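Local coordinates for protein lactaldehyde dehydrogenase (Escherichia coli, PDB 2IMP) that catalyses the irreversible, NAD-dependent oxidation of L-lactaldehyde to L-lactate in fucose and rhamnose breakdown, and also oxidises glycolaldehyde, working as a homotetramer, at residues Ala69-Lys74 / Ile195-Gly200; Ala77-Arg82 / Phe107-Ile112; Ile136-Arg141 / Thr472-Leu477; Lys140-Val145 / Thr169-Val174; Gly429-Glu434 / Ala450-Ser455. All blocks are in the same frame, centred on the assembly; numbering follows the deposited sequence.

Interaction 1: Ala69-Lys74 / Ile195-Gly200. With SO4 (sulfate ion), chain C.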
# COMPACT_ATOMS: atom_id res chain seq x y z
N ALA A 69 1.98 -8.50 20.77
CA ALA A 69 3.08 -7.55 20.78
C ALA A 69 3.58 -7.33 22.22
O ALA A 69 4.79 -7.25 22.47
CB ALA A 69 2.61 -6.22 20.18
N SER A 70 2.64 -7.22 23.15
CA SER A 70 2.98 -7.05 24.55
C SER A 70 3.88 -8.20 25.04
O SER A 70 4.86 -7.99 25.75
CB SER A 70 1.70 -6.98 25.39
OG SER A 70 2.00 -6.69 26.74
N TRP A 71 3.54 -9.42 24.64
CA TRP A 71 4.35 -10.58 24.99
C TRP A 71 5.77 -10.48 24.41
O TRP A 71 6.76 -10.78 25.08
CB TRP A 71 3.69 -11.88 24.50
CG TRP A 71 2.59 -12.36 25.41
CD1 TRP A 71 1.26 -12.47 25.11
CD2 TRP A 71 2.74 -12.78 26.77
NE1 TRP A 71 0.57 -12.93 26.21
CE2 TRP A 71 1.45 -13.13 27.24
CE3 TRP A 71 3.84 -12.89 27.63
CZ2 TRP A 71 1.24 -13.58 28.54
CZ3 TRP A 71 3.62 -13.34 28.93
CH2 TRP A 71 2.33 -13.68 29.37
N LEU A 72 5.86 -10.04 23.15
CA LEU A 72 7.15 -9.86 22.50
C LEU A 72 8.01 -8.81 23.21
O LEU A 72 9.21 -8.99 23.38
CB LEU A 72 6.96 -9.47 21.03
CG LEU A 72 6.45 -10.54 20.06
CD1 LEU A 72 6.25 -9.92 18.68
CD2 LEU A 72 7.45 -11.69 19.98
N ARG A 73 7.38 -7.72 23.63
CA ARG A 73 8.11 -6.67 24.36
C ARG A 73 8.68 -7.17 25.70
O ARG A 73 9.73 -6.72 26.14
CB ARG A 73 7.21 -5.46 24.59
CG ARG A 73 7.14 -4.56 23.37
CD ARG A 73 5.96 -3.61 23.41
NE ARG A 73 5.91 -2.85 22.16
CZ ARG A 73 4.81 -2.33 21.63
NH1 ARG A 73 3.64 -2.48 22.23
NH2 ARG A 73 4.89 -1.66 20.48
N LYS A 74 7.97 -8.08 26.34
CA LYS A 74 8.45 -8.65 27.59
C LYS A 74 9.71 -9.48 27.34
O LYS A 74 10.63 -9.49 28.16
CB LYS A 74 7.38 -9.54 28.23
CG LYS A 74 6.20 -8.76 28.76
CD LYS A 74 5.13 -9.66 29.33
CE LYS A 74 3.96 -8.85 29.85
NZ LYS A 74 2.86 -9.73 30.33
N ILE A 195 9.11 -15.08 31.65
CA ILE A 195 8.06 -14.08 31.49
C ILE A 195 6.66 -14.69 31.34
O ILE A 195 5.67 -13.97 31.31
CB ILE A 195 8.31 -13.16 30.28
CG1 ILE A 195 8.25 -13.98 28.98
CG2 ILE A 195 9.66 -12.48 30.43
CD1 ILE A 195 7.97 -13.15 27.77
N GLY A 196 6.61 -16.01 31.24
CA GLY A 196 5.34 -16.70 31.14
C GLY A 196 4.61 -16.77 29.82
O GLY A 196 3.38 -16.93 29.81
N LEU A 197 5.32 -16.65 28.69
CA LEU A 197 4.65 -16.75 27.40
C LEU A 197 3.71 -17.99 27.34
O LEU A 197 4.11 -19.09 27.74
CB LEU A 197 5.68 -16.87 26.27
CG LEU A 197 5.14 -16.77 24.84
CD1 LEU A 197 4.69 -15.34 24.57
CD2 LEU A 197 6.21 -17.19 23.83
N PRO A 198 2.47 -17.82 26.86
CA PRO A 198 1.56 -18.97 26.79
C PRO A 198 2.25 -20.23 26.24
O PRO A 198 2.94 -20.18 25.22
CB PRO A 198 0.44 -18.47 25.87
CG PRO A 198 0.39 -17.00 26.21
CD PRO A 198 1.86 -16.62 26.27
N ARG A 199 2.06 -21.35 26.93
CA ARG A 199 2.65 -22.62 26.55
C ARG A 199 2.40 -23.02 25.08
O ARG A 199 1.30 -22.84 24.56
CB ARG A 199 2.12 -23.73 27.47
CG ARG A 199 0.60 -23.90 27.38
CD ARG A 199 0.07 -24.88 28.41
NE ARG A 199 0.37 -26.27 28.08
CZ ARG A 199 0.08 -27.30 28.87
NH1 ARG A 199 -0.52 -27.08 30.04
NH2 ARG A 199 0.37 -28.54 28.50
N GLY A 200 3.43 -23.56 24.44
CA GLY A 200 3.30 -24.00 23.06
C GLY A 200 3.59 -22.96 22.00
O GLY A 200 3.90 -23.32 20.86
S SO4 C . 2.98 -3.21 26.39
O1 SO4 C . 4.42 -3.48 26.20
O2 SO4 C . 2.25 -3.57 25.16
O3 SO4 C . 2.48 -4.02 27.52
O4 SO4 C . 2.78 -1.78 26.69

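Interaction 2: Ala77-Arg82 / Phe107-Ile112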
# COMPACT_ATOMS: atom_id res chain seq x y z
N ALA A 77 12.71 -7.09 26.64
CA ALA A 77 13.12 -6.52 27.92
C ALA A 77 13.92 -7.54 28.76
O ALA A 77 14.86 -7.18 29.46
CB ALA A 77 11.90 -6.05 28.70
N GLY A 78 13.55 -8.81 28.65
CA GLY A 78 14.25 -9.85 29.37
C GLY A 78 15.65 -10.01 28.80
O GLY A 78 16.62 -10.24 29.53
N ILE A 79 15.76 -9.88 27.47
CA ILE A 79 17.05 -9.98 26.80
C ILE A 79 18.03 -8.86 27.22
O ILE A 79 19.20 -9.12 27.51
CB ILE A 79 16.87 -9.96 25.27
CG1 ILE A 79 16.21 -11.26 24.80
CG2 ILE A 79 18.22 -9.72 24.59
CD1 ILE A 79 15.84 -11.27 23.32
N ARG A 80 17.55 -7.62 27.23
CA ARG A 80 18.40 -6.50 27.64
C ARG A 80 18.92 -6.67 29.09
O ARG A 80 20.06 -6.32 29.39
CB ARG A 80 17.64 -5.17 27.50
CG ARG A 80 17.28 -4.83 26.06
CD ARG A 80 16.81 -3.38 25.92
NE ARG A 80 16.45 -3.06 24.54
CZ ARG A 80 15.23 -3.20 24.03
NH1 ARG A 80 14.23 -3.64 24.80
NH2 ARG A 80 15.00 -2.93 22.75
N GLU A 81 18.07 -7.21 29.96
CA GLU A 81 18.45 -7.46 31.35
C GLU A 81 19.62 -8.46 31.48
O GLU A 81 20.43 -8.38 32.40
CB GLU A 81 17.25 -7.99 32.14
CG GLU A 81 16.25 -6.93 32.57
CD GLU A 81 14.96 -7.54 33.10
OE1 GLU A 81 15.03 -8.46 33.94
OE2 GLU A 81 13.87 -7.09 32.67
N ARG A 82 19.68 -9.41 30.56
CA ARG A 82 20.73 -10.42 30.55
C ARG A 82 21.75 -10.26 29.40
O ARG A 82 22.48 -11.19 29.08
CB ARG A 82 20.10 -11.81 30.46
CG ARG A 82 19.15 -12.11 31.59
CD ARG A 82 18.54 -13.50 31.48
NE ARG A 82 17.82 -13.83 32.70
CZ ARG A 82 17.36 -15.04 33.01
NH1 ARG A 82 17.53 -16.06 32.18
NH2 ARG A 82 16.75 -15.23 34.17
N PHE A 107 20.95 -5.45 19.20
CA PHE A 107 20.20 -5.38 17.95
C PHE A 107 18.99 -6.34 17.95
O PHE A 107 17.91 -5.99 17.48
CB PHE A 107 21.11 -5.72 16.76
CG PHE A 107 20.43 -5.58 15.42
CD1 PHE A 107 20.11 -4.33 14.91
CD2 PHE A 107 20.13 -6.71 14.66
CE1 PHE A 107 19.49 -4.20 13.66
CE2 PHE A 107 19.51 -6.60 13.41
CZ PHE A 107 19.19 -5.35 12.91
N THR A 108 19.20 -7.55 18.48
CA THR A 108 18.14 -8.54 18.57
C THR A 108 16.93 -8.02 19.39
O THR A 108 15.78 -8.20 19.00
CB THR A 108 18.67 -9.85 19.18
OG1 THR A 108 19.67 -10.40 18.31
CG2 THR A 108 17.56 -10.87 19.34
N ALA A 109 17.23 -7.37 20.51
CA ALA A 109 16.19 -6.80 21.35
C ALA A 109 15.45 -5.67 20.61
O ALA A 109 14.22 -5.60 20.65
CB ALA A 109 16.79 -6.27 22.65
N ASP A 110 16.20 -4.80 19.95
CA ASP A 110 15.58 -3.72 19.19
C ASP A 110 14.73 -4.27 18.02
O ASP A 110 13.66 -3.77 17.72
CB ASP A 110 16.63 -2.75 18.64
CG ASP A 110 17.38 -2.02 19.73
OD1 ASP A 110 16.82 -1.82 20.83
OD2 ASP A 110 18.54 -1.62 19.48
N TYR A 111 15.24 -5.33 17.39
CA TYR A 111 14.52 -5.96 16.29
C TYR A 111 13.15 -6.50 16.74
O TYR A 111 12.14 -6.30 16.07
CB TYR A 111 15.37 -7.09 15.71
CG TYR A 111 14.82 -7.70 14.44
CD1 TYR A 111 13.85 -8.70 14.48
CD2 TYR A 111 15.31 -7.31 13.19
CE1 TYR A 111 13.38 -9.30 13.32
CE2 TYR A 111 14.84 -7.90 12.02
CZ TYR A 111 13.88 -8.90 12.09
OH TYR A 111 13.44 -9.51 10.95
N ILE A 112 13.14 -7.19 17.88
CA ILE A 112 11.90 -7.72 18.44
C ILE A 112 10.88 -6.59 18.72
O ILE A 112 9.72 -6.69 18.36
CB ILE A 112 12.16 -8.53 19.74
CG1 ILE A 112 12.98 -9.78 19.40
CG2 ILE A 112 10.84 -8.90 20.41
CD1 ILE A 112 13.34 -10.67 20.60
O HOH W 1 18.77 -3.13 22.83

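Interaction 3: Ile136-Arg141 / Thr472-Leu477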
# COMPACT_ATOMS: atom_id res chain seq x y z
N ILE A 136 -15.71 -7.64 -1.73
CA ILE A 136 -14.60 -8.57 -1.73
C ILE A 136 -13.61 -8.21 -0.61
O ILE A 136 -12.87 -7.23 -0.71
CB ILE A 136 -13.86 -8.57 -3.08
CG1 ILE A 136 -14.82 -8.97 -4.20
CG2 ILE A 136 -12.70 -9.55 -3.02
CD1 ILE A 136 -14.21 -8.85 -5.59
N LEU A 137 -13.65 -8.98 0.46
CA LEU A 137 -12.80 -8.75 1.61
C LEU A 137 -11.59 -9.67 1.69
O LEU A 137 -11.73 -10.89 1.78
CB LEU A 137 -13.62 -8.90 2.90
CG LEU A 137 -14.92 -8.11 2.98
CD1 LEU A 137 -15.64 -8.44 4.28
CD2 LEU A 137 -14.63 -6.62 2.89
N LEU A 138 -10.40 -9.08 1.64
CA LEU A 138 -9.18 -9.85 1.73
C LEU A 138 -8.51 -9.72 3.11
O LEU A 138 -7.89 -8.70 3.43
CB LEU A 138 -8.21 -9.43 0.61
CG LEU A 138 -6.89 -10.19 0.49
CD1 LEU A 138 -6.41 -10.18 -0.97
CD2 LEU A 138 -5.84 -9.56 1.41
N PHE A 139 -8.68 -10.75 3.93
CA PHE A 139 -8.09 -10.76 5.26
C PHE A 139 -6.70 -11.39 5.31
O PHE A 139 -6.39 -12.29 4.53
CB PHE A 139 -8.97 -11.55 6.24
CG PHE A 139 -10.36 -11.01 6.42
CD1 PHE A 139 -11.36 -11.34 5.52
CD2 PHE A 139 -10.67 -10.22 7.52
CE1 PHE A 139 -12.67 -10.91 5.72
CE2 PHE A 139 -11.98 -9.79 7.73
CZ PHE A 139 -12.98 -10.13 6.83
N LYS A 140 -5.89 -10.91 6.24
CA LYS A 140 -4.56 -11.46 6.46
C LYS A 140 -4.58 -12.40 7.68
O LYS A 140 -4.79 -11.95 8.80
CB LYS A 140 -3.54 -10.34 6.69
CG LYS A 140 -3.28 -9.46 5.48
CD LYS A 140 -2.68 -10.29 4.35
CE LYS A 140 -2.31 -9.41 3.16
NZ LYS A 140 -1.39 -8.31 3.57
N ARG A 141 -4.42 -13.69 7.44
CA ARG A 141 -4.45 -14.67 8.53
C ARG A 141 -3.08 -15.31 8.81
O ARG A 141 -2.20 -15.29 7.95
CB ARG A 141 -5.43 -15.80 8.20
CG ARG A 141 -6.81 -15.37 7.72
CD ARG A 141 -7.58 -14.62 8.78
NE ARG A 141 -8.99 -14.52 8.43
CZ ARG A 141 -9.87 -13.74 9.06
NH1 ARG A 141 -9.49 -12.97 10.07
NH2 ARG A 141 -11.14 -13.72 8.67
N THR A 472 -3.48 -15.06 2.82
CA THR A 472 -4.75 -14.41 2.57
C THR A 472 -5.99 -15.29 2.56
O THR A 472 -5.96 -16.46 2.18
CB THR A 472 -4.70 -13.66 1.23
OG1 THR A 472 -4.44 -14.59 0.18
CG2 THR A 472 -3.59 -12.62 1.25
N GLN A 473 -7.08 -14.68 3.02
CA GLN A 473 -8.39 -15.29 2.97
C GLN A 473 -9.32 -14.31 2.25
O GLN A 473 -9.69 -13.27 2.80
CB GLN A 473 -8.96 -15.61 4.36
CG GLN A 473 -10.45 -16.02 4.29
CD GLN A 473 -11.10 -16.26 5.65
OE1 GLN A 473 -10.72 -15.65 6.64
NE2 GLN A 473 -12.10 -17.14 5.68
N VAL A 474 -9.64 -14.62 1.00
CA VAL A 474 -10.52 -13.76 0.23
C VAL A 474 -12.00 -14.12 0.37
O VAL A 474 -12.43 -15.22 0.00
CB VAL A 474 -10.13 -13.78 -1.27
CG1 VAL A 474 -11.05 -12.86 -2.06
CG2 VAL A 474 -8.68 -13.32 -1.43
N VAL A 475 -12.75 -13.19 0.94
CA VAL A 475 -14.17 -13.40 1.16
C VAL A 475 -15.08 -12.65 0.16
O VAL A 475 -15.02 -11.42 0.05
CB VAL A 475 -14.58 -12.97 2.59
CG1 VAL A 475 -16.06 -13.27 2.82
CG2 VAL A 475 -13.72 -13.71 3.61
N TYR A 476 -15.88 -13.42 -0.57
CA TYR A 476 -16.83 -12.83 -1.50
C TYR A 476 -18.22 -12.77 -0.86
O TYR A 476 -18.98 -13.74 -0.86
CB TYR A 476 -16.89 -13.64 -2.80
CG TYR A 476 -15.61 -13.64 -3.61
CD1 TYR A 476 -14.54 -14.47 -3.28
CD2 TYR A 476 -15.47 -12.81 -4.73
CE1 TYR A 476 -13.37 -14.49 -4.05
CE2 TYR A 476 -14.30 -12.81 -5.50
CZ TYR A 476 -13.26 -13.66 -5.15
OH TYR A 476 -12.11 -13.68 -5.91
N LEU A 477 -18.51 -11.62 -0.25
CA LEU A 477 -19.77 -11.41 0.42
C LEU A 477 -20.86 -10.84 -0.51
O LEU A 477 -20.89 -9.64 -0.79
CB LEU A 477 -19.54 -10.47 1.61
CG LEU A 477 -20.68 -10.23 2.60
CD1 LEU A 477 -21.34 -11.54 2.98
CD2 LEU A 477 -20.13 -9.53 3.83

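Interaction 4: Lys140-Val145 / Thr169-Val174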
# COMPACT_ATOMS: atom_id res chain seq x y z
N LYS A 140 -5.89 -10.91 6.24
CA LYS A 140 -4.56 -11.46 6.46
C LYS A 140 -4.58 -12.40 7.68
O LYS A 140 -4.79 -11.95 8.80
CB LYS A 140 -3.54 -10.34 6.69
CG LYS A 140 -3.28 -9.46 5.48
CD LYS A 140 -2.68 -10.29 4.35
CE LYS A 140 -2.31 -9.41 3.16
NZ LYS A 140 -1.39 -8.31 3.57
N ARG A 141 -4.42 -13.69 7.44
CA ARG A 141 -4.45 -14.67 8.53
C ARG A 141 -3.08 -15.31 8.81
O ARG A 141 -2.20 -15.29 7.95
CB ARG A 141 -5.43 -15.80 8.20
CG ARG A 141 -6.81 -15.37 7.72
CD ARG A 141 -7.58 -14.62 8.78
NE ARG A 141 -8.99 -14.52 8.43
CZ ARG A 141 -9.87 -13.74 9.06
NH1 ARG A 141 -9.49 -12.97 10.07
NH2 ARG A 141 -11.14 -13.72 8.67
N ALA A 142 -2.93 -15.88 10.00
CA ALA A 142 -1.70 -16.56 10.34
C ALA A 142 -1.58 -17.89 9.54
O ALA A 142 -2.58 -18.40 9.05
CB ALA A 142 -1.67 -16.86 11.83
N LEU A 143 -0.37 -18.40 9.40
CA LEU A 143 -0.18 -19.66 8.70
C LEU A 143 -0.56 -20.84 9.59
O LEU A 143 -1.12 -21.84 9.14
CB LEU A 143 1.28 -19.82 8.27
CG LEU A 143 1.88 -18.68 7.47
CD1 LEU A 143 3.32 -19.04 7.06
CD2 LEU A 143 1.00 -18.42 6.24
N GLY A 144 -0.25 -20.69 10.88
CA GLY A 144 -0.54 -21.73 11.84
C GLY A 144 0.75 -22.06 12.55
O GLY A 144 1.32 -21.20 13.23
N VAL A 145 1.22 -23.29 12.40
CA VAL A 145 2.48 -23.70 13.02
C VAL A 145 3.68 -23.52 12.10
O VAL A 145 3.67 -24.02 10.97
CB VAL A 145 2.44 -25.19 13.45
CG1 VAL A 145 3.83 -25.63 13.92
CG2 VAL A 145 1.41 -25.40 14.55
N THR A 169 2.13 -12.10 14.11
CA THR A 169 1.04 -12.40 13.19
C THR A 169 0.09 -13.55 13.60
O THR A 169 -0.80 -13.94 12.84
CB THR A 169 1.60 -12.68 11.77
OG1 THR A 169 2.61 -13.69 11.84
CG2 THR A 169 2.21 -11.40 11.18
N GLY A 170 0.30 -14.10 14.80
CA GLY A 170 -0.57 -15.16 15.27
C GLY A 170 -0.14 -16.60 15.05
O GLY A 170 -0.92 -17.52 15.28
N ASN A 171 1.09 -16.80 14.59
CA ASN A 171 1.61 -18.15 14.39
C ASN A 171 2.33 -18.65 15.65
O ASN A 171 2.71 -17.84 16.50
CB ASN A 171 2.67 -18.20 13.27
CG ASN A 171 2.17 -17.66 11.95
OD1 ASN A 171 1.52 -18.40 11.18
ND2 ASN A 171 2.44 -16.40 11.67
N THR A 172 2.48 -19.96 15.78
CA THR A 172 3.27 -20.50 16.87
C THR A 172 4.56 -21.03 16.24
O THR A 172 4.61 -21.21 15.02
CB THR A 172 2.54 -21.61 17.66
OG1 THR A 172 2.09 -22.65 16.78
CG2 THR A 172 1.36 -21.03 18.41
N ILE A 173 5.60 -21.26 17.02
CA ILE A 173 6.83 -21.71 16.40
C ILE A 173 7.67 -22.71 17.19
O ILE A 173 7.62 -22.77 18.43
CB ILE A 173 7.71 -20.47 16.06
CG1 ILE A 173 8.81 -20.83 15.06
CG2 ILE A 173 8.34 -19.92 17.34
CD1 ILE A 173 9.67 -19.63 14.64
N VAL A 174 8.40 -23.52 16.44
CA VAL A 174 9.34 -24.48 16.97
C VAL A 174 10.71 -24.20 16.37
O VAL A 174 10.89 -24.28 15.15
CB VAL A 174 8.97 -25.94 16.61
CG1 VAL A 174 10.05 -26.88 17.16
CG2 VAL A 174 7.62 -26.31 17.19

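Interaction 5: Gly429-Glu434 / Ala450-Ser455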
# COMPACT_ATOMS: atom_id res chain seq x y z
N GLY A 429 21.93 -2.50 -13.39
CA GLY A 429 22.60 -3.69 -13.88
C GLY A 429 22.86 -4.82 -12.90
O GLY A 429 22.88 -5.99 -13.29
N LEU A 430 23.06 -4.49 -11.63
CA LEU A 430 23.32 -5.50 -10.61
C LEU A 430 22.09 -6.37 -10.23
O LEU A 430 21.06 -5.85 -9.80
CB LEU A 430 23.90 -4.83 -9.35
CG LEU A 430 25.35 -4.36 -9.51
CD1 LEU A 430 25.79 -3.52 -8.33
CD2 LEU A 430 26.25 -5.57 -9.65
N LYS A 431 22.21 -7.67 -10.41
CA LYS A 431 21.12 -8.59 -10.09
C LYS A 431 21.21 -9.21 -8.67
O LYS A 431 21.50 -10.39 -8.50
CB LYS A 431 21.06 -9.68 -11.16
CG LYS A 431 20.82 -9.12 -12.56
CD LYS A 431 20.98 -10.16 -13.65
CE LYS A 431 20.86 -9.51 -15.03
NZ LYS A 431 21.13 -10.45 -16.16
N PHE A 432 20.97 -8.36 -7.67
CA PHE A 432 21.03 -8.76 -6.27
C PHE A 432 19.86 -8.22 -5.42
O PHE A 432 19.26 -7.20 -5.76
CB PHE A 432 22.36 -8.30 -5.65
CG PHE A 432 23.57 -8.97 -6.24
CD1 PHE A 432 24.00 -8.67 -7.53
CD2 PHE A 432 24.24 -9.96 -5.53
CE1 PHE A 432 25.09 -9.33 -8.09
CE2 PHE A 432 25.33 -10.63 -6.09
CZ PHE A 432 25.75 -10.32 -7.37
N GLY A 433 19.56 -8.90 -4.32
CA GLY A 433 18.47 -8.47 -3.46
C GLY A 433 18.84 -7.19 -2.72
O GLY A 433 17.97 -6.49 -2.20
N GLU A 434 20.14 -6.90 -2.68
CA GLU A 434 20.64 -5.70 -2.01
C GLU A 434 21.88 -5.08 -2.69
O GLU A 434 22.78 -5.79 -3.15
CB GLU A 434 21.00 -6.01 -0.56
CG GLU A 434 19.89 -6.59 0.29
CD GLU A 434 20.36 -6.94 1.69
OE1 GLU A 434 21.53 -7.35 1.84
OE2 GLU A 434 19.56 -6.83 2.64
N ALA A 450 16.40 -10.32 1.18
CA ALA A 450 15.95 -11.40 0.33
C ALA A 450 16.91 -11.66 -0.84
O ALA A 450 17.20 -10.77 -1.62
CB ALA A 450 14.55 -11.08 -0.20
N GLY A 451 17.40 -12.89 -0.93
CA GLY A 451 18.36 -13.20 -1.97
C GLY A 451 17.81 -13.72 -3.28
O GLY A 451 16.81 -14.43 -3.32
N TRP A 452 18.47 -13.32 -4.36
CA TRP A 452 18.12 -13.77 -5.69
C TRP A 452 18.79 -15.13 -5.99
O TRP A 452 19.68 -15.56 -5.26
CB TRP A 452 18.60 -12.76 -6.73
CG TRP A 452 17.84 -11.47 -6.76
CD1 TRP A 452 17.21 -10.85 -5.72
CD2 TRP A 452 17.66 -10.62 -7.90
NE1 TRP A 452 16.65 -9.67 -6.14
CE2 TRP A 452 16.91 -9.50 -7.47
CE3 TRP A 452 18.06 -10.70 -9.24
CZ2 TRP A 452 16.56 -8.46 -8.34
CZ3 TRP A 452 17.71 -9.66 -10.10
CH2 TRP A 452 16.96 -8.56 -9.65
N ARG A 453 18.36 -15.79 -7.06
CA ARG A 453 18.93 -17.07 -7.43
C ARG A 453 19.04 -18.07 -6.25
O ARG A 453 18.07 -18.27 -5.52
CB ARG A 453 20.29 -16.85 -8.10
CG ARG A 453 20.20 -15.98 -9.38
CD ARG A 453 21.54 -15.82 -10.10
NE ARG A 453 22.46 -14.91 -9.41
CZ ARG A 453 22.31 -13.59 -9.36
NH1 ARG A 453 21.28 -13.01 -9.95
NH2 ARG A 453 23.20 -12.84 -8.71
N LYS A 454 20.20 -18.68 -6.04
CA LYS A 454 20.34 -19.65 -4.96
C LYS A 454 20.48 -19.06 -3.54
O LYS A 454 20.54 -19.80 -2.56
CB LYS A 454 21.50 -20.61 -5.24
CG LYS A 454 21.27 -21.51 -6.44
CD LYS A 454 22.33 -22.60 -6.54
CE LYS A 454 22.10 -23.47 -7.77
NZ LYS A 454 23.07 -24.60 -7.86
N SER A 455 20.53 -17.73 -3.45
CA SER A 455 20.63 -17.09 -2.15
C SER A 455 19.38 -17.30 -1.28
O SER A 455 19.39 -17.06 -0.07
CB SER A 455 20.90 -15.59 -2.31
OG SER A 455 22.21 -15.37 -2.83

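Interaction 1: Ala69-Lys74 / Ile195-Gly200
Trp71 lays one face of its indole on Leu197 and Pro198, and this is the close-packed half of the contact. Pro198 CD sits over the five-membered ring, 3.9 Å from its centroid, and Leu197 CA over the six-membered ring, 4.2 Å from its centroid, both as CH-pi contacts. At the root of the indole, Leu197 CD1 lies 3.6 Å from Trp71 CB. At the ring edge the carbonyl Ile195 O lies in the indole plane, 3.2 Å from Trp71 CZ3. The segment 195-200 is the turn that ends helix 183-195: Gly196, with positive phi, closes a Schellman motif, and the chain goes on to strand 202-204. Trp60 of helix 43-62 also meets Trp71, Leu197 and Pro198. The packing thins toward solvent. Ile195 CD1 reaches Lys74 CB at 3.7 Å, but the extended lysine chain then leaves the loop and carries NZ over the other face of Trp71, near the rim. Further round the helix a sulfate ion, probably from the crystallisation liquor, takes a bond from Ser70 OG to its O3 (2.8 Å) and a weak one from Arg73 NH1, whose NH2 forms a salt bridge with Glu117 of a second subunit.

Interaction 2: Ala77-Arg82 / Phe107-Ile112
Ile79 and Ala109 mark the closest backbone approach of two nearly antiparallel helical segments, whose axes pass 9.0 Å apart at 166°. They belong to helices 65-81 and 98-116, an antiparallel helix pair packed beside helix 155-168, which carries the lactate-binding Arg161. On the buried side Ile79 and Ile112 meet tip to tip, CD1 to CD1 at 3.7 Å, while Ile79 CG2 rests 4.2 Å from Ala109 CB; Phe188 and Ile191 of helix 183-195 also pack on Ile79. Toward solvent, Arg80 stretches across the groove, extended from CG to NE, and lays one guanidinium face on Ala109 CB, which is 3.7 Å from Arg80 CZ. Its NH2 forms salt bridges with both Asp110 and Asp113, so that two carboxylates of helix 98-116 hold the same nitrogen. A water accepts from Arg80 NE and donates to Asp110 OD1. The direct bond from Arg80 NH2 to Asp110 OD1 is 2.9 Å long and nearly straight (165°), in the guanidinium plane, meeting OD1 on its anti side but somewhat out of the carboxylate plane.

Interaction 3: Ile136-Arg141 / Thr472-Leu477
Gln473 faces Phe139 and Arg141 across an antiparallel strand pair and meets them with both its backbone and its side chain. The backbone bonds Gln473 N to Phe139 O and Phe139 N to Gln473 O are each 2.9 Å. CG stands anti to the backbone N (chi1 170°), and the extended chain presents OE1 to Arg141, which grips it side-on through NE (2.7 Å) and NH2 (2.8 Å), with OE1 in the guanidinium plane. The same guanidinium lies over Phe139 CB. On the face shared with Leu138 and Lys140, Thr472 touches both with its methyl, CG2 being 3.8 Å from Leu138 CD2 and 3.9 Å from Lys140 CE. Ile136 continues this face, with CG2 3.8 Å from Val474 CG1 and CG1 beside the Tyr476 ring. Strands 134-149 and 470-478 form part of the aldehyde dehydrogenase oligomerisation sheet: Val474 to Leu477 pair in parallel with a strand of the third subunit, so the sheet crosses the interface. There Gln473 NE2 bonds Ile427 O and Thr435 OG1 of that subunit. With OE1 held by arginine and NE2 by the neighbour, both ends of a buried amide are satisfied, which ties this strand pairing directly to the tetramer interface.

Interaction 4: Lys140-Val145 / Thr169-Val174
Asn171 leans across toward the bend at Leu143-Gly144, its side chain oblique to that of Leu143, and presents OD1 to two successive backbone N-H groups. The two segments belong to the beta-alpha-beta unit of strand 134-149, helix 155-168 and strand 172-176, part of the Rossmann-like NAD-binding domain of aldehyde dehydrogenases. Gly144 N bonds OD1 at 2.9 Å, in the plane of the amide carbonyl, while the shorter approach of Leu143 N is strongly bent (129°) and counts as weak. CG of Asn171 is anti to its own carbonyl carbon, beside the backbone N (chi1 -56°), and from there OD1 reaches both N-H groups. The contact lies where the chain leaves the helix and enters the second strand. Gly170 has the positive phi of a Schellman motif there, and Ala142 CB presses against the turn, 3.2 Å from Thr169 O and 3.6 Å from Gly170 C. The other end of the Asn171 amide is held as well, since ND2 bonds Tyr469 O and Ala166 O. Beyond the bend the segments enter a parallel pairing at Val145 and Thr172. These two side chains cross obliquely on one face of the sheet, with Val145 CG2 3.6 Å from Thr172 OG1, a hydroxyl that bonds Ala53 O of helix 43-62. The parallel ladder opens with Thr172 N bonded to Gly144 O at 3.1 Å.

Interaction 5: Gly429-Glu434 / Ala450-Ser455
Lys431 O is gripped end-on by Arg453, with NH1 and NH2 each 3.0 Å away and each bond bent to 139°; the oxygen lies 17° out of the guanidinium plane. The Arg453 chain bends at chi3 (-74°), turning NE off the extended course. NH2 also bonds Tyr409 O and stands over the rim of the Phe432 ring, 3.8 Å from Phe432 CZ. The two planes are nearly perpendicular, and the guanidinium centre is so far from the ring that any cation-pi attraction is weak. Beside this grip Trp452 spreads one indole face over the backbone from Lys431 to Gly433: Gly433 N is 3.4 Å from Trp452 CD1, and the side chain of Lys431 crosses at about a right angle, CB 3.5 Å from Trp452 CZ3. Trp452 NE1 bonds Thr472 O of the third subunit. Gly433 CA comes within 3.2 Å of Ala450 O in a CA-H...O contact. The segment 450-455 ends in a type II' turn from Trp452 to Ser455. His449, just before this segment, binds lactate and bonds Glu434 OE2. The arrangement is a loop-to-strand contact of the catalytic domain of aldehyde dehydrogenases, next in the chain to that lactate-binding histidine.

In the fold
Interactions 1 and 2 share helix 65-81, have centres about 13 Å apart and touch through Leu72 and Ile112; interaction 2 falls within the span of sequence that interaction 1 brings together. Interaction 4 falls there too and touches interaction 1 where Gly200 meets Thr172. Interactions 3 and 4 both begin on strand 134-149, sharing Lys140 and Arg141, with centres about 17 Å apart, so one long strand runs from the oligomerisation sheet into the NAD-binding domain. Interaction 5, its centre about 35 Å from that of interaction 1 and across the chain's centre, lies within the span bridged by interaction 3. Both touch the third subunit: residues 472-477 on one side and 429-434 with 450-455 on the other meet across that interface.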